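Local coordinates for RabGAP/TBC protein (Chlamydomonas reinhardtii, PDB 4P17), which probably acts as a GTPase-activating protein for Rab GTPases in the flagellum, through its all-helical TBC domain, at residues 86-95 / 170-181; 131-139 / 158-169. All coordinates share one frame; numbering follows the deposited sequence.

Contact 1. Residues 86-95 / 170-181; sequences KKAGHAANYY and EAAFWLLAALVE
W174 lays its indole between two very different surfaces. Over one face comes K87, whose CG lies 3.7 Å from the centroid of the five-membered ring, a CH-pi contact made by the aliphatic part of a long extended chain; F173 CE2 lies over the centre of the opposite face. A broad flat side chain suits this place, where one residue of helix 169-183 has to meet the end of helix 83-88, the loop after it and the start of helix 94-102.

The other aromatic contacts are oblique. H90 brings one ring face over W174 CH2, with ND1 3.4 Å from that atom, and Y94 meets the same corner of the indole, its CD2 3.6 Å from CH2. Farther along, Y95 runs past F173 with the planes at 52°, while E170 CA sits over a face of the Y95 ring.

Hydrogen bonds fix the turn of two of these rings, W174 and H90. W174 NE1 donates to the anti lone pair of E170 OE2 (3.1 Å), nearly in the indole plane, and H90 ND1 donates to K86 O, which G89 N approaches from the other face of its carbonyl plane. K86 is a knob among W174, A177, A178 and E181; bends at chi3 and chi4 (76° and 68°) curl its chain over the small alanines and bring NZ to 3.0 Å from E181 OE1, above the carboxylate plane. D182 also forms a salt bridge with NZ, and E181 OE2 is bonded to Y141 and H144 of helix 128-144.

A leucine at W174 would probably leave E170 OE2 without its indole donor and open a gap between K87 and F173. The contact is thus an aromatic cluster whose indole and imidazole are oriented by hydrogen bonds, flanked by a salt bridge between partly exposed K86 and E181.

Contact 2. Residues 131-139 / 158-169; sequences RAALCRVLQ and VGLMLVALNRNE
R136 and E169 meet side-on, the guanidinium offering NE and NH2 to the two carboxylate oxygens. NE lies 3.0 Å from E169 OE1 and NH2 2.7 Å from E169 OE2, both bonds close to straight. The oxygens lie almost in the guanidinium plane and are met on their syn sides, but the two planes are turned 29° apart, so the pair is slightly twisted. The bend at chi3 (-60°) folds the arginine back over its own helix, where A133 CA lies against one face of the guanidinium. An arginine suits this partly exposed place because its long chain can fold back and still present two parallel donors to one carboxylate.

Beneath the ion pair the groups are apolar. V137 is branched both ways: CG1, anti to its backbone N, meets V158 CG1 at 3.7 Å, while CG2 turns to the backbone and CB of E169. L138 and V158 run alongside one another in opposite senses, L138 CD2 coming 3.8 Å from V158 CG2. L162 sends CD1 to 3.6 Å from L134 CA, touching main chain as well as side chain. L134 in turn lays CD1 3.4 Å from G159 CA; a beta carbon at that glycine would come tight against the leucine, which explains why the smallest residue suits the spot.

The axes of the helical pieces 131-139 and 158-164 come within 9.9 Å, with 116° between their directions. Helix 94-102 covers the R136 and V137 side through Y95, helix 169-183 packs on V158 and L162 through L176 and A172, and helix 243-256 lies against L160 and M161, placing helix 153-164 within an all-helical bundle.

How the contacts relate
Following the chain from the N terminus, residues 86-95 link helix 83-88 to helix 94-102 and find their partner only in helix 169-183, so contact 1 closes a long loop with 74 residues between its segments. Contact 2 lies wholly within that loop: helix 128-144 is met by helix 153-164 and the turn after it, across only 18 intervening residues. The two therefore nest without crossing. Helix 169-183 follows directly on helix 153-164, and E169, which begins it, belongs to contact 2. Y95 bridges both, its OH packing against E169 and V137, while L176 touches V158. Together they tie helices 83-88, 94-102, 128-144, 153-164 and 169-183 into one helical block of the TBC domain.

Contact 1. Residues 86-95 / 170-181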
loop_
_atom_site.group_PDB
_atom_site.type_symbol
_atom_site.label_atom_id
_atom_site.label_comp_id
_atom_site.label_asym_id
_atom_site.label_seq_id
_atom_site.Cartn_x
_atom_site.Cartn_y
_atom_site.Cartn_z
ATOM N N LYS A 86 -13.656 -7.593 -12.466
ATOM C CA LYS A 86 -14.739 -6.700 -12.055
ATOM C C LYS A 86 -15.044 -5.721 -13.158
ATOM O O LYS A 86 -16.218 -5.490 -13.465
ATOM C CB LYS A 86 -14.393 -5.942 -10.767
ATOM C CG LYS A 86 -14.107 -6.850 -9.604
ATOM C CD LYS A 86 -13.556 -6.087 -8.448
ATOM C CE LYS A 86 -14.660 -5.305 -7.746
ATOM N NZ LYS A 86 -15.637 -6.178 -7.052
ATOM N N LYS A 87 -13.998 -5.152 -13.763
ATOM C CA LYS A 87 -14.173 -4.241 -14.875
ATOM C C LYS A 87 -14.988 -4.885 -15.987
ATOM O O LYS A 87 -15.915 -4.284 -16.529
ATOM C CB LYS A 87 -12.816 -3.802 -15.422
ATOM C CG LYS A 87 -12.914 -2.731 -16.440
ATOM C CD LYS A 87 -11.539 -2.393 -16.986
ATOM C CE LYS A 87 -11.615 -1.474 -18.179
ATOM N NZ LYS A 87 -10.264 -1.289 -18.815
ATOM N N ALA A 88 -14.629 -6.113 -16.318
ATOM C CA ALA A 88 -15.227 -6.800 -17.458
ATOM C C ALA A 88 -16.677 -7.194 -17.188
ATOM O O ALA A 88 -17.418 -7.489 -18.127
ATOM C CB ALA A 88 -14.407 -8.022 -17.818
ATOM N N GLY A 89 -17.067 -7.193 -15.912
ATOM C CA GLY A 89 -18.415 -7.523 -15.503
ATOM C C GLY A 89 -19.332 -6.317 -15.445
ATOM O O GLY A 89 -20.479 -6.426 -15.027
ATOM N N HIS A 90 -18.806 -5.160 -15.845
ATOM C CA HIS A 90 -19.605 -3.960 -15.990
ATOM C C HIS A 90 -19.538 -3.480 -17.437
ATOM O O HIS A 90 -18.714 -3.961 -18.231
ATOM C CB HIS A 90 -19.116 -2.873 -15.013
ATOM C CG HIS A 90 -19.345 -3.223 -13.577
ATOM N ND1 HIS A 90 -18.577 -4.152 -12.903
ATOM C CD2 HIS A 90 -20.273 -2.780 -12.694
ATOM C CE1 HIS A 90 -19.018 -4.254 -11.660
ATOM N NE2 HIS A 90 -20.043 -3.435 -11.507
ATOM N N ALA A 91 -20.423 -2.553 -17.789
ATOM C CA ALA A 91 -20.432 -1.981 -19.133
ATOM C C ALA A 91 -19.205 -1.095 -19.310
ATOM O O ALA A 91 -18.652 -0.600 -18.327
ATOM C CB ALA A 91 -21.715 -1.190 -19.373
ATOM N N ALA A 92 -18.782 -0.880 -20.553
ATOM C CA ALA A 92 -17.518 -0.170 -20.819
ATOM C C ALA A 92 -17.569 1.298 -20.413
ATOM O O ALA A 92 -16.532 1.925 -20.180
ATOM C CB ALA A 92 -17.143 -0.288 -22.280
ATOM N N ASN A 93 -18.776 1.849 -20.324
ATOM C CA ASN A 93 -18.942 3.265 -19.998
ATOM C C ASN A 93 -19.225 3.457 -18.515
ATOM O O ASN A 93 -19.580 4.550 -18.092
ATOM C CB ASN A 93 -20.077 3.890 -20.821
ATOM C CG ASN A 93 -21.420 3.296 -20.495
ATOM O OD1 ASN A 93 -21.507 2.224 -19.892
ATOM N ND2 ASN A 93 -22.494 3.989 -20.895
ATOM N N TYR A 94 -19.070 2.389 -17.733
ATOM C CA TYR A 94 -19.499 2.402 -16.336
ATOM C C TYR A 94 -18.724 3.409 -15.501
ATOM O O TYR A 94 -19.323 4.193 -14.773
ATOM C CB TYR A 94 -19.378 1.000 -15.715
ATOM C CG TYR A 94 -19.899 0.907 -14.297
ATOM C CD1 TYR A 94 -21.248 0.709 -14.033
ATOM C CD2 TYR A 94 -19.025 1.016 -13.216
ATOM C CE1 TYR A 94 -21.718 0.624 -12.733
ATOM C CE2 TYR A 94 -19.472 0.934 -11.926
ATOM C CZ TYR A 94 -20.822 0.733 -11.684
ATOM O OH TYR A 94 -21.242 0.631 -10.402
ATOM N N TYR A 95 -17.400 3.404 -15.596
ATOM C CA TYR A 95 -16.615 4.335 -14.806
ATOM C C TYR A 95 -17.041 5.777 -15.131
ATOM O O TYR A 95 -17.295 6.575 -14.237
ATOM C CB TYR A 95 -15.097 4.122 -15.037
ATOM C CG TYR A 95 -14.273 5.210 -14.405
ATOM C CD1 TYR A 95 -14.232 5.370 -13.020
ATOM C CD2 TYR A 95 -13.560 6.121 -15.199
ATOM C CE1 TYR A 95 -13.491 6.414 -12.438
ATOM C CE2 TYR A 95 -12.825 7.158 -14.622
ATOM C CZ TYR A 95 -12.791 7.288 -13.245
ATOM O OH TYR A 95 -12.065 8.299 -12.680
ATOM N N GLU A 170 -9.216 5.003 -14.592
ATOM C CA GLU A 170 -10.176 3.919 -14.559
ATOM C C GLU A 170 -9.527 2.681 -13.942
ATOM O O GLU A 170 -10.167 1.943 -13.185
ATOM C CB GLU A 170 -10.726 3.596 -15.956
ATOM C CG GLU A 170 -11.596 2.365 -15.936
ATOM C CD GLU A 170 -12.480 2.201 -17.156
ATOM O OE1 GLU A 170 -12.322 2.962 -18.122
ATOM O OE2 GLU A 170 -13.321 1.285 -17.153
ATOM N N ALA A 171 -8.251 2.461 -14.231
ATOM C CA ALA A 171 -7.545 1.340 -13.599
ATOM C C ALA A 171 -7.535 1.501 -12.073
ATOM O O ALA A 171 -7.760 0.569 -11.312
ATOM C CB ALA A 171 -6.132 1.247 -14.125
ATOM N N ALA A 172 -7.227 2.692 -11.648
ATOM C CA ALA A 172 -7.178 2.988 -10.224
ATOM C C ALA A 172 -8.541 2.779 -9.582
ATOM O O ALA A 172 -8.648 2.202 -8.510
ATOM C CB ALA A 172 -6.664 4.401 -10.022
ATOM N N PHE A 173 -9.606 3.201 -10.268
ATOM C CA PHE A 173 -10.954 2.951 -9.803
ATOM C C PHE A 173 -11.268 1.447 -9.629
ATOM O O PHE A 173 -11.812 1.026 -8.627
ATOM C CB PHE A 173 -11.954 3.586 -10.778
ATOM C CG PHE A 173 -13.381 3.245 -10.475
ATOM C CD1 PHE A 173 -14.126 4.024 -9.590
ATOM C CD2 PHE A 173 -13.990 2.171 -11.114
ATOM C CE1 PHE A 173 -15.446 3.726 -9.326
ATOM C CE2 PHE A 173 -15.311 1.832 -10.834
ATOM C CZ PHE A 173 -16.044 2.616 -9.967
ATOM N N TRP A 174 -10.889 0.618 -10.592
ATOM C CA TRP A 174 -11.223 -0.787 -10.493
ATOM C C TRP A 174 -10.313 -1.508 -9.463
ATOM O O TRP A 174 -10.750 -2.452 -8.785
ATOM C CB TRP A 174 -11.159 -1.433 -11.882
ATOM C CG TRP A 174 -12.314 -0.994 -12.710
ATOM C CD1 TRP A 174 -12.287 -0.244 -13.848
ATOM C CD2 TRP A 174 -13.695 -1.282 -12.453
ATOM N NE1 TRP A 174 -13.576 -0.061 -14.329
ATOM C CE2 TRP A 174 -14.454 -0.672 -13.478
ATOM C CE3 TRP A 174 -14.361 -1.993 -11.455
ATOM C CZ2 TRP A 174 -15.849 -0.762 -13.528
ATOM C CZ3 TRP A 174 -15.741 -2.052 -11.481
ATOM C CH2 TRP A 174 -16.470 -1.449 -12.523
ATOM N N LEU A 175 -9.090 -1.028 -9.300
ATOM C CA LEU A 175 -8.192 -1.609 -8.285
ATOM C C LEU A 175 -8.682 -1.251 -6.878
ATOM O O LEU A 175 -8.647 -2.085 -5.974
ATOM C CB LEU A 175 -6.747 -1.154 -8.503
ATOM C CG LEU A 175 -5.662 -1.788 -7.618
ATOM C CD1 LEU A 175 -5.425 -3.288 -7.916
ATOM C CD2 LEU A 175 -4.351 -1.044 -7.828
ATOM N N LEU A 176 -9.133 -0.012 -6.694
ATOM C CA LEU A 176 -9.729 0.410 -5.439
ATOM C C LEU A 176 -10.973 -0.463 -5.136
ATOM O O LEU A 176 -11.166 -0.929 -4.020
ATOM C CB LEU A 176 -10.092 1.893 -5.510
ATOM C CG LEU A 176 -10.733 2.471 -4.244
ATOM C CD1 LEU A 176 -9.759 2.452 -3.050
ATOM C CD2 LEU A 176 -11.227 3.880 -4.512
ATOM N N ALA A 177 -11.825 -0.696 -6.141
ATOM C CA ALA A 177 -12.991 -1.552 -5.939
ATOM C C ALA A 177 -12.573 -2.952 -5.499
ATOM O O ALA A 177 -13.102 -3.501 -4.518
ATOM C CB ALA A 177 -13.818 -1.642 -7.229
ATOM N N ALA A 178 -11.623 -3.540 -6.218
ATOM C CA ALA A 178 -11.133 -4.867 -5.842
ATOM C C ALA A 178 -10.619 -4.880 -4.398
ATOM O O ALA A 178 -10.906 -5.783 -3.632
ATOM C CB ALA A 178 -10.057 -5.320 -6.803
ATOM N N LEU A 179 -9.916 -3.833 -4.009
ATOM C CA LEU A 179 -9.321 -3.754 -2.678
ATOM C C LEU A 179 -10.350 -3.686 -1.558
ATOM O O LEU A 179 -10.305 -4.447 -0.591
ATOM C CB LEU A 179 -8.400 -2.533 -2.646
ATOM C CG LEU A 179 -7.862 -2.112 -1.294
ATOM C CD1 LEU A 179 -6.715 -3.057 -0.893
ATOM C CD2 LEU A 179 -7.392 -0.686 -1.329
ATOM N N VAL A 180 -11.261 -2.744 -1.688
ATOM C CA VAL A 180 -12.322 -2.507 -0.728
ATOM C C VAL A 180 -13.306 -3.651 -0.715
ATOM O O VAL A 180 -13.735 -4.073 0.355
ATOM C CB VAL A 180 -13.078 -1.218 -1.051
ATOM C CG1 VAL A 180 -14.199 -0.981 -0.076
ATOM C CG2 VAL A 180 -12.135 -0.043 -1.034
ATOM N N GLU A 181 -13.696 -4.131 -1.894
ATOM C CA GLU A 181 -14.809 -5.064 -1.948
ATOM C C GLU A 181 -14.412 -6.528 -1.799
ATOM O O GLU A 181 -15.216 -7.323 -1.306
ATOM C CB GLU A 181 -15.580 -4.856 -3.246
ATOM C CG GLU A 181 -16.056 -3.416 -3.377
ATOM C CD GLU A 181 -16.477 -3.036 -4.771
ATOM O OE1 GLU A 181 -16.887 -3.913 -5.584
ATOM O OE2 GLU A 181 -16.365 -1.838 -5.073
#

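Contact 2. Residues 131-139 / 158-169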
loop_
_atom_site.group_PDB
_atom_site.type_symbol
_atom_site.label_atom_id
_atom_site.label_comp_id
_atom_site.label_asym_id
_atom_site.label_seq_id
_atom_site.Cartn_x
_atom_site.Cartn_y
_atom_site.Cartn_z
ATOM N N ARG A 131 -4.708 16.570 -8.843
ATOM C CA ARG A 131 -5.797 16.753 -7.891
ATOM C C ARG A 131 -7.145 16.379 -8.528
ATOM O O ARG A 131 -7.980 15.721 -7.910
ATOM C CB ARG A 131 -5.831 18.196 -7.396
ATOM C CG ARG A 131 -4.592 18.635 -6.656
ATOM C CD ARG A 131 -4.405 17.875 -5.353
ATOM N NE ARG A 131 -3.232 18.363 -4.638
ATOM C CZ ARG A 131 -2.515 17.656 -3.780
ATOM N NH1 ARG A 131 -2.847 16.406 -3.488
ATOM N NH2 ARG A 131 -1.462 18.226 -3.214
ATOM N N ALA A 132 -7.346 16.775 -9.782
ATOM C CA ALA A 132 -8.660 16.548 -10.417
ATOM C C ALA A 132 -8.857 15.085 -10.698
ATOM O O ALA A 132 -9.931 14.544 -10.469
ATOM C CB ALA A 132 -8.810 17.349 -11.677
ATOM N N ALA A 133 -7.797 14.431 -11.148
ATOM C CA ALA A 133 -7.833 12.994 -11.402
ATOM C C ALA A 133 -8.128 12.204 -10.149
ATOM O O ALA A 133 -8.976 11.326 -10.132
ATOM C CB ALA A 133 -6.504 12.547 -11.998
ATOM N N LEU A 134 -7.456 12.565 -9.068
ATOM C CA LEU A 134 -7.622 11.860 -7.816
ATOM C C LEU A 134 -9.041 12.065 -7.303
ATOM O O LEU A 134 -9.696 11.153 -6.796
ATOM C CB LEU A 134 -6.570 12.356 -6.839
ATOM C CG LEU A 134 -6.523 11.721 -5.454
ATOM C CD1 LEU A 134 -5.096 11.392 -5.074
ATOM C CD2 LEU A 134 -7.108 12.681 -4.498
ATOM N N CYS A 135 -9.543 13.271 -7.477
ATOM C CA CYS A 135 -10.894 13.577 -7.024
ATOM C C CYS A 135 -11.916 12.798 -7.851
ATOM O O CYS A 135 -12.881 12.264 -7.306
ATOM C CB CYS A 135 -11.166 15.079 -7.098
ATOM S SG CYS A 135 -10.362 16.024 -5.782
ATOM N N ARG A 136 -11.703 12.723 -9.158
ATOM C CA ARG A 136 -12.617 11.984 -10.023
ATOM C C ARG A 136 -12.738 10.530 -9.588
ATOM O O ARG A 136 -13.828 10.012 -9.409
ATOM C CB ARG A 136 -12.161 12.065 -11.479
ATOM C CG ARG A 136 -12.619 13.332 -12.170
ATOM C CD ARG A 136 -12.446 13.254 -13.697
ATOM N NE ARG A 136 -11.061 13.038 -14.076
ATOM C CZ ARG A 136 -10.186 14.011 -14.301
ATOM N NH1 ARG A 136 -10.534 15.285 -14.182
ATOM N NH2 ARG A 136 -8.946 13.713 -14.641
ATOM N N VAL A 137 -11.607 9.888 -9.327
ATOM C CA VAL A 137 -11.656 8.478 -8.937
ATOM C C VAL A 137 -12.410 8.299 -7.632
ATOM O O VAL A 137 -13.243 7.386 -7.489
ATOM C CB VAL A 137 -10.247 7.916 -8.802
ATOM C CG1 VAL A 137 -10.265 6.496 -8.192
ATOM C CG2 VAL A 137 -9.587 7.918 -10.151
ATOM N N LEU A 138 -12.132 9.175 -6.669
ATOM C CA LEU A 138 -12.697 8.996 -5.346
ATOM C C LEU A 138 -14.157 9.347 -5.366
ATOM O O LEU A 138 -14.963 8.648 -4.783
ATOM C CB LEU A 138 -11.982 9.828 -4.310
ATOM C CG LEU A 138 -10.575 9.331 -3.951
ATOM C CD1 LEU A 138 -9.723 10.435 -3.333
ATOM C CD2 LEU A 138 -10.671 8.194 -2.979
ATOM N N GLN A 139 -14.518 10.398 -6.086
ATOM C CA GLN A 139 -15.924 10.776 -6.129
ATOM C C GLN A 139 -16.724 9.650 -6.849
ATOM O O GLN A 139 -17.816 9.269 -6.419
ATOM C CB GLN A 139 -16.081 12.145 -6.813
ATOM C CG GLN A 139 -16.120 12.091 -8.339
ATOM C CD GLN A 139 -16.003 13.459 -8.998
ATOM O OE1 GLN A 139 -15.448 14.408 -8.421
ATOM N NE2 GLN A 139 -16.524 13.566 -10.216
ATOM N N VAL A 158 -5.392 6.096 -3.336
ATOM C CA VAL A 158 -5.673 6.280 -4.736
ATOM C C VAL A 158 -4.592 7.126 -5.391
ATOM O O VAL A 158 -4.286 6.944 -6.577
ATOM C CB VAL A 158 -7.061 6.909 -4.943
ATOM C CG1 VAL A 158 -7.208 7.420 -6.394
ATOM C CG2 VAL A 158 -8.097 5.917 -4.601
ATOM N N GLY A 159 -3.989 8.026 -4.612
ATOM C CA GLY A 159 -2.898 8.838 -5.099
ATOM C C GLY A 159 -1.737 7.953 -5.507
ATOM O O GLY A 159 -1.165 8.108 -6.575
ATOM N N LEU A 160 -1.385 6.987 -4.665
ATOM C CA LEU A 160 -0.287 6.111 -5.026
ATOM C C LEU A 160 -0.708 5.153 -6.105
ATOM O O LEU A 160 0.101 4.788 -6.934
ATOM C CB LEU A 160 0.258 5.360 -3.799
ATOM C CG LEU A 160 1.733 5.575 -3.465
ATOM C CD1 LEU A 160 2.085 7.026 -3.320
ATOM C CD2 LEU A 160 2.031 4.839 -2.146
ATOM N N MET A 161 -1.979 4.745 -6.123
ATOM C CA MET A 161 -2.446 3.910 -7.211
ATOM C C MET A 161 -2.303 4.647 -8.546
ATOM O O MET A 161 -1.796 4.080 -9.518
ATOM C CB MET A 161 -3.894 3.497 -6.999
ATOM C CG MET A 161 -4.101 2.437 -5.959
ATOM S SD MET A 161 -5.870 2.065 -6.003
ATOM C CE MET A 161 -5.972 0.801 -4.718
ATOM N N LEU A 162 -2.725 5.909 -8.578
ATOM C CA LEU A 162 -2.590 6.701 -9.809
ATOM C C LEU A 162 -1.136 6.743 -10.304
ATOM O O LEU A 162 -0.860 6.516 -11.471
ATOM C CB LEU A 162 -3.142 8.110 -9.604
ATOM C CG LEU A 162 -4.670 8.243 -9.570
ATOM C CD1 LEU A 162 -5.054 9.655 -9.142
ATOM C CD2 LEU A 162 -5.320 7.880 -10.909
ATOM N N VAL A 163 -0.202 6.990 -9.397
ATOM C CA VAL A 163 1.186 7.106 -9.805
ATOM C C VAL A 163 1.748 5.752 -10.262
ATOM O O VAL A 163 2.482 5.688 -11.250
ATOM C CB VAL A 163 2.046 7.701 -8.670
ATOM C CG1 VAL A 163 3.478 7.685 -9.042
ATOM C CG2 VAL A 163 1.625 9.148 -8.368
ATOM N N ALA A 164 1.415 4.677 -9.549
ATOM C CA ALA A 164 1.914 3.336 -9.894
ATOM C C ALA A 164 1.308 2.814 -11.179
ATOM O O ALA A 164 1.898 1.941 -11.819
ATOM C CB ALA A 164 1.622 2.349 -8.762
ATOM N N LEU A 165 0.108 3.297 -11.497
ATOM C CA LEU A 165 -0.663 2.847 -12.660
ATOM C C LEU A 165 -0.553 3.820 -13.848
ATOM O O LEU A 165 -1.424 3.848 -14.699
ATOM C CB LEU A 165 -2.137 2.670 -12.279
ATOM C CG LEU A 165 -2.434 1.590 -11.223
ATOM C CD1 LEU A 165 -3.883 1.650 -10.822
ATOM C CD2 LEU A 165 -2.081 0.208 -11.760
ATOM N N ASN A 166 0.498 4.631 -13.861
ATOM C CA ASN A 166 0.773 5.571 -14.960
ATOM C C ASN A 166 -0.389 6.528 -15.265
ATOM O O ASN A 166 -0.695 6.872 -16.432
ATOM C CB ASN A 166 1.163 4.780 -16.200
ATOM C CG ASN A 166 2.137 3.661 -15.880
ATOM O OD1 ASN A 166 3.014 3.810 -15.021
ATOM N ND2 ASN A 166 1.986 2.540 -16.558
ATOM N N ARG A 167 -1.009 6.996 -14.193
ATOM C CA ARG A 167 -2.040 8.014 -14.247
ATOM C C ARG A 167 -3.341 7.499 -14.850
ATOM O O ARG A 167 -4.187 8.302 -15.266
ATOM C CB ARG A 167 -1.566 9.249 -15.001
ATOM C CG ARG A 167 -0.293 9.810 -14.398
ATOM C CD ARG A 167 0.207 11.059 -15.117
ATOM N NE ARG A 167 1.459 11.477 -14.519
ATOM C CZ ARG A 167 2.185 12.515 -14.916
ATOM N NH1 ARG A 167 1.792 13.246 -15.954
ATOM N NH2 ARG A 167 3.305 12.803 -14.271
ATOM N N ASN A 168 -3.515 6.186 -14.855
ATOM C CA ASN A 168 -4.722 5.565 -15.417
ATOM C C ASN A 168 -5.852 5.540 -14.401
ATOM O O ASN A 168 -5.871 4.681 -13.513
ATOM C CB ASN A 168 -4.414 4.150 -15.883
ATOM C CG ASN A 168 -5.527 3.561 -16.711
ATOM O OD1 ASN A 168 -6.708 3.752 -16.409
ATOM N ND2 ASN A 168 -5.161 2.847 -17.773
ATOM N N GLU A 169 -6.788 6.479 -14.528
ATOM C CA GLU A 169 -7.815 6.684 -13.513
ATOM C C GLU A 169 -8.804 5.533 -13.441
ATOM O O GLU A 169 -9.231 5.157 -12.356
ATOM C CB GLU A 169 -8.583 7.976 -13.778
ATOM C CG GLU A 169 -7.702 9.167 -14.010
ATOM C CD GLU A 169 -8.480 10.341 -14.517
ATOM O OE1 GLU A 169 -9.724 10.351 -14.330
ATOM O OE2 GLU A 169 -7.844 11.244 -15.095
#